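Local coordinates for endoglucanase EG-II (Hypocrea jecorina, PDB 3QR3), which hydrolyses internal beta-1,4-glucosidic bonds of cellulose, as an endo-acting member of glycoside hydrolase family 5, at residues G190-D195 and F216-Y221; G240-L245 and D285-Y290. One frame throughout, in Å; residues are numbered along the deposited sequence.

How the interactions relate
Following the chain from the N terminus, the loop after strand 179-182 supplies residues 190-195, which interaction 1 joins to strand 214-219 and its exit, closing a loop that carries helix 197-201. After a long loop the chain enters helix 238-251, where interaction 2 begins; it closes a longer excursion through strand 256-261 and helix 267-281 at the start of strand 287-296. The two closures follow in series, neither nesting nor crossing: interaction 1 ties a loop to the outer side of the neighbouring TIM barrel strand, interaction 2 an outer helix to the beginning of the last strand. They also touch: Lys220 packs its CB on CZ of Phe242 at 3.7 Å, while Phe192 meets Leu245, so helix 238-251 links both contacts.

Interaction 1 of 2, residues G190-D195 and F216-Y221; sequences GAFISD and FDVHKY
Phe216 receives the outer rim of Phe192 on one face of its ring, with Phe192 CZ 3.5 Å from Phe216 CD1. The pair is an offset edge-to-face stack with planes at 61°; both phenylalanines are buried, and the hydrogen-bearing rim of one meets the pi face of the other. The loop benzyl group gets there because its CG lies anti to the amide nitrogen (chi1 -175°), carrying the ring to the strand. Two residues on, Val218 lays CG1 over a face of Phe192 in a CH-pi contact, 4.2 Å from the ring centroid. This is the outer surface of a TIM barrel strand, 214-219, covered by the loop that follows the neighbouring strand 179-182; Leu201 and Leu245 from two helices also pack on Phe192. Were Phe192 reduced to an alanine, the loop would probably lose its hold on the strand, with Val218 CG1 left without the ring face and Phe216 without its edge-on partner. Beyond the valine, Lys220 bends its chain so that CD comes 4.0 Å from Gly190 N, while NZ hydrogen-bonds Asn237. Glycine suits position 190, since a beta carbon would sit tightly against Lys220 CE.

Interaction 2 of 2, residues G240-L245 and D285-Y290; sequences GAFSPL and DVYLGY
Tyr287 presents one face of its ring to the edge of Phe242, the nearest ring carbons being Phe242 CD1 and Tyr287 CZ at 3.9 Å. The planes are almost perpendicular, at 86°, and the centroids lie 5.8 Å apart, an offset edge-to-face pair. Val286 CG2, from the preceding residue, lies over the opposite face of the tyrosine, offset toward the rim. With CG anti to its own carbonyl carbon (chi1 -64°), Tyr287 reaches from the start of strand 287-296 to helix 238-251, where its hydroxyl arrives beside the backbone. There OH donates a hydrogen bond of 2.7 Å to Phe242 O. The donor lies in the carbonyl plane, on a lone pair, with a C=O...O angle of 117°. Three residues further along the helix, Leu245 sets CB 3.4 Å from Tyr287 OH, and its CD2 lies near the plane of the tyrosine ring, 4.1 Å from CE1. Leucine fits here as a branched apolar group whose CD2 packs against the ring rim. The contact belongs to the outer layer of the TIM barrel, where helices pack over the strands; Leu280 of helix 267-281 and Leu249 complete the surroundings of Tyr287, and Asp285 forms a salt bridge with Arg250 nearby. A tyrosine suits this place because it is both things at once: its flat ring joins the buried apolar layer, while its buried hydroxyl is satisfied by a main-chain oxygen, which probably helps to set strand start and helix against each other.

Interaction 1 of 2, residues G190-D195 and F216-Y221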
loop_
_atom_site.group_PDB
_atom_site.type_symbol
_atom_site.label_atom_id
_atom_site.label_comp_id
_atom_site.label_asym_id
_atom_site.label_seq_id
_atom_site.Cartn_x
_atom_site.Cartn_y
_atom_site.Cartn_z
ATOM N N GLY A 190 6.589 3.007 -13.900
ATOM C CA GLY A 190 7.362 3.313 -15.096
ATOM C C GLY A 190 8.391 2.255 -15.467
ATOM O O GLY A 190 8.711 2.073 -16.643
ATOM N N ALA A 191 8.909 1.547 -14.470
ATOM C CA ALA A 191 9.972 0.565 -14.697
ATOM C C ALA A 191 9.459 -0.871 -14.621
ATOM O O ALA A 191 10.218 -1.815 -14.831
ATOM C CB ALA A 191 11.095 0.759 -13.684
ATOM N N PHE A 192 8.175 -1.022 -14.308
ATOM C CA PHE A 192 7.613 -2.324 -13.966
ATOM C C PHE A 192 7.824 -3.373 -15.062
ATOM O O PHE A 192 8.159 -4.522 -14.775
ATOM C CB PHE A 192 6.130 -2.188 -13.604
ATOM C CG PHE A 192 5.503 -3.462 -13.118
ATOM C CD1 PHE A 192 5.872 -4.013 -11.903
ATOM C CD2 PHE A 192 4.538 -4.104 -13.873
ATOM C CE1 PHE A 192 5.298 -5.187 -11.455
ATOM C CE2 PHE A 192 3.956 -5.279 -13.431
ATOM C CZ PHE A 192 4.336 -5.820 -12.221
ATOM N N ILE A 193 7.651 -2.978 -16.317
ATOM C CA ILE A 193 7.844 -3.921 -17.419
ATOM C C ILE A 193 9.310 -3.975 -17.834
ATOM O O ILE A 193 9.903 -5.051 -17.930
ATOM C CB ILE A 193 6.965 -3.557 -18.637
ATOM C CG1 ILE A 193 5.488 -3.654 -18.256
ATOM C CG2 ILE A 193 7.280 -4.462 -19.829
ATOM C CD1 ILE A 193 4.564 -2.863 -19.174
ATOM N N SER A 194 9.899 -2.807 -18.066
ATOM C CA SER A 194 11.260 -2.738 -18.595
ATOM C C SER A 194 12.323 -3.366 -17.679
ATOM O O SER A 194 13.324 -3.868 -18.172
ATOM C CB SER A 194 11.641 -1.296 -18.937
ATOM O OG SER A 194 11.678 -0.490 -17.770
ATOM N N ASP A 195 12.124 -3.335 -16.360
ATOM C CA ASP A 195 13.115 -3.927 -15.448
ATOM C C ASP A 195 12.886 -5.417 -15.199
ATOM O O ASP A 195 13.582 -6.030 -14.380
ATOM C CB ASP A 195 13.240 -3.152 -14.115
ATOM C CG ASP A 195 12.086 -3.429 -13.140
ATOM O OD1 ASP A 195 11.245 -4.321 -13.411
ATOM O OD2 ASP A 195 12.029 -2.737 -12.089
ATOM N N PHE A 216 -1.019 -6.997 -9.656
ATOM C CA PHE A 216 0.262 -6.305 -9.684
ATOM C C PHE A 216 0.155 -4.992 -8.910
ATOM O O PHE A 216 -0.793 -4.241 -9.080
ATOM C CB PHE A 216 0.742 -6.080 -11.118
ATOM C CG PHE A 216 1.009 -7.372 -11.877
ATOM C CD1 PHE A 216 1.991 -8.260 -11.446
ATOM C CD2 PHE A 216 0.284 -7.684 -13.012
ATOM C CE1 PHE A 216 2.242 -9.447 -12.140
ATOM C CE2 PHE A 216 0.526 -8.861 -13.715
ATOM C CZ PHE A 216 1.511 -9.747 -13.279
ATOM N N ASP A 217 1.130 -4.729 -8.050
ATOM C CA ASP A 217 1.068 -3.574 -7.143
ATOM C C ASP A 217 2.138 -2.572 -7.570
ATOM O O ASP A 217 3.325 -2.858 -7.445
ATOM C CB ASP A 217 1.354 -4.071 -5.715
ATOM C CG ASP A 217 1.032 -3.053 -4.643
ATOM O OD1 ASP A 217 1.198 -1.842 -4.900
ATOM O OD2 ASP A 217 0.632 -3.475 -3.527
ATOM N N VAL A 218 1.736 -1.411 -8.085
ATOM C CA VAL A 218 2.717 -0.395 -8.482
ATOM C C VAL A 218 2.562 0.914 -7.717
ATOM O O VAL A 218 1.512 1.175 -7.138
ATOM C CB VAL A 218 2.670 -0.096 -9.995
ATOM C CG1 VAL A 218 3.126 -1.320 -10.804
ATOM C CG2 VAL A 218 1.281 0.352 -10.412
ATOM N N HIS A 219 3.631 1.716 -7.724
ATOM C CA HIS A 219 3.665 3.051 -7.151
ATOM C C HIS A 219 4.076 4.035 -8.239
ATOM O O HIS A 219 4.797 3.672 -9.163
ATOM C CB HIS A 219 4.714 3.116 -6.039
ATOM C CG HIS A 219 4.330 2.378 -4.799
ATOM N ND1 HIS A 219 4.997 2.541 -3.602
ATOM C CD2 HIS A 219 3.333 1.495 -4.556
ATOM C CE1 HIS A 219 4.436 1.779 -2.682
ATOM N NE2 HIS A 219 3.422 1.135 -3.234
ATOM N N LYS A 220 3.651 5.286 -8.125
ATOM C CA LYS A 220 4.149 6.309 -9.039
ATOM C C LYS A 220 3.888 7.694 -8.484
ATOM O O LYS A 220 2.759 8.018 -8.108
ATOM C CB LYS A 220 3.510 6.179 -10.429
ATOM C CG LYS A 220 4.320 6.842 -11.549
ATOM C CD LYS A 220 5.725 6.228 -11.672
ATOM C CE LYS A 220 6.554 6.917 -12.752
ATOM N NZ LYS A 220 6.836 8.362 -12.442
ATOM N N TYR A 221 4.937 8.507 -8.432
ATOM C CA TYR A 221 4.814 9.892 -8.006
ATOM C C TYR A 221 4.905 10.837 -9.194
ATOM O O TYR A 221 5.161 10.417 -10.327
ATOM C CB TYR A 221 5.834 10.226 -6.897
ATOM C CG TYR A 221 5.432 9.550 -5.614
ATOM C CD1 TYR A 221 4.419 10.077 -4.824
ATOM C CD2 TYR A 221 6.005 8.352 -5.229
ATOM C CE1 TYR A 221 4.016 9.448 -3.664
ATOM C CE2 TYR A 221 5.606 7.715 -4.074
ATOM C CZ TYR A 221 4.612 8.265 -3.299
ATOM O OH TYR A 221 4.207 7.639 -2.150
#

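Interaction 2 of 2, residues G240-L245 and D285-Y290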
loop_
_atom_site.group_PDB
_atom_site.type_symbol
_atom_site.label_atom_id
_atom_site.label_comp_id
_atom_site.label_asym_id
_atom_site.label_seq_id
_atom_site.Cartn_x
_atom_site.Cartn_y
_atom_site.Cartn_z
ATOM N N GLY A 240 4.570 7.954 -20.012
ATOM C CA GLY A 240 5.742 7.279 -19.491
ATOM C C GLY A 240 5.472 6.013 -18.701
ATOM O O GLY A 240 6.348 5.160 -18.589
ATOM N N ALA A 241 4.271 5.868 -18.152
ATOM C CA ALA A 241 4.008 4.710 -17.310
ATOM C C ALA A 241 2.668 4.028 -17.560
ATOM O O ALA A 241 2.617 2.845 -17.883
ATOM C CB ALA A 241 4.147 5.087 -15.848
ATOM N N PHE A 242 1.576 4.766 -17.402
ATOM C CA PHE A 242 0.283 4.100 -17.307
ATOM C C PHE A 242 -0.340 3.664 -18.639
ATOM O O PHE A 242 -1.135 2.735 -18.662
ATOM C CB PHE A 242 -0.685 4.924 -16.464
ATOM C CG PHE A 242 -0.268 5.034 -15.015
ATOM C CD1 PHE A 242 -0.218 3.899 -14.213
ATOM C CD2 PHE A 242 0.088 6.260 -14.465
ATOM C CE1 PHE A 242 0.174 3.980 -12.880
ATOM C CE2 PHE A 242 0.479 6.359 -13.127
ATOM C CZ PHE A 242 0.518 5.213 -12.333
ATOM N N SER A 243 0.012 4.324 -19.738
ATOM C CA SER A 243 -0.457 3.871 -21.051
ATOM C C SER A 243 0.209 2.541 -21.449
ATOM O O SER A 243 -0.488 1.555 -21.714
ATOM C CB SER A 243 -0.271 4.952 -22.134
ATOM O OG SER A 243 -0.720 4.476 -23.406
ATOM N N PRO A 244 1.555 2.495 -21.470
ATOM C CA PRO A 244 2.234 1.227 -21.776
ATOM C C PRO A 244 1.823 0.118 -20.813
ATOM O O PRO A 244 1.710 -1.040 -21.214
ATOM C CB PRO A 244 3.713 1.549 -21.566
ATOM C CG PRO A 244 3.819 3.021 -21.662
ATOM C CD PRO A 244 2.500 3.603 -21.266
ATOM N N LEU A 245 1.615 0.453 -19.543
ATOM C CA LEU A 245 1.228 -0.571 -18.579
ATOM C C LEU A 245 -0.183 -1.092 -18.869
ATOM O O LEU A 245 -0.424 -2.294 -18.837
ATOM C CB LEU A 245 1.332 -0.048 -17.139
ATOM C CG LEU A 245 0.987 -1.039 -16.027
ATOM C CD1 LEU A 245 1.761 -2.359 -16.193
ATOM C CD2 LEU A 245 1.275 -0.415 -14.667
ATOM N N ASP A 285 -10.717 -1.432 -16.569
ATOM C CA ASP A 285 -10.696 -2.873 -16.805
ATOM C C ASP A 285 -9.372 -3.480 -16.318
ATOM O O ASP A 285 -9.338 -4.602 -15.825
ATOM C CB ASP A 285 -10.962 -3.218 -18.282
ATOM C CG ASP A 285 -9.901 -2.669 -19.224
ATOM O OD1 ASP A 285 -9.470 -1.511 -19.052
ATOM O OD2 ASP A 285 -9.510 -3.400 -20.159
ATOM N N VAL A 286 -8.285 -2.729 -16.455
ATOM C CA VAL A 286 -6.973 -3.208 -16.001
ATOM C C VAL A 286 -6.498 -2.577 -14.683
ATOM O O VAL A 286 -5.697 -3.169 -13.951
ATOM C CB VAL A 286 -5.897 -3.033 -17.099
ATOM C CG1 VAL A 286 -6.292 -3.824 -18.352
ATOM C CG2 VAL A 286 -5.712 -1.562 -17.441
ATOM N N TYR A 287 -6.975 -1.376 -14.374
ATOM C CA TYR A 287 -6.628 -0.767 -13.086
ATOM C C TYR A 287 -7.746 -0.965 -12.064
ATOM O O TYR A 287 -8.892 -0.590 -12.309
ATOM C CB TYR A 287 -6.269 0.713 -13.244
ATOM C CG TYR A 287 -5.026 0.920 -14.073
ATOM C CD1 TYR A 287 -3.804 0.412 -13.653
ATOM C CD2 TYR A 287 -5.072 1.602 -15.282
ATOM C CE1 TYR A 287 -2.660 0.583 -14.402
ATOM C CE2 TYR A 287 -3.928 1.774 -16.049
ATOM C CZ TYR A 287 -2.724 1.253 -15.600
ATOM O OH TYR A 287 -1.574 1.415 -16.336
ATOM N N LEU A 288 -7.403 -1.573 -10.929
ATOM C CA LEU A 288 -8.380 -1.882 -9.885
ATOM C C LEU A 288 -8.589 -0.724 -8.920
ATOM O O LEU A 288 -9.602 -0.657 -8.231
ATOM C CB LEU A 288 -7.952 -3.119 -9.086
ATOM C CG LEU A 288 -8.526 -4.452 -9.556
ATOM C CD1 LEU A 288 -7.997 -5.599 -8.693
ATOM C CD2 LEU A 288 -10.041 -4.411 -9.519
ATOM N N GLY A 289 -7.622 0.185 -8.854
ATOM C CA GLY A 289 -7.758 1.308 -7.949
ATOM C C GLY A 289 -6.527 2.171 -7.788
ATOM O O GLY A 289 -5.467 1.896 -8.358
ATOM N N TYR A 290 -6.684 3.242 -7.021
ATOM C CA TYR A 290 -5.571 4.119 -6.668
ATOM C C TYR A 290 -5.650 4.463 -5.190
ATOM O O TYR A 290 -6.745 4.564 -4.626
ATOM C CB TYR A 290 -5.577 5.404 -7.507
ATOM C CG TYR A 290 -6.814 6.263 -7.335
ATOM C CD1 TYR A 290 -6.924 7.171 -6.283
ATOM C CD2 TYR A 290 -7.867 6.172 -8.236
ATOM C CE1 TYR A 290 -8.068 7.964 -6.134
ATOM C CE2 TYR A 290 -9.004 6.949 -8.098
ATOM C CZ TYR A 290 -9.103 7.844 -7.052
ATOM O OH TYR A 290 -10.247 8.608 -6.941
#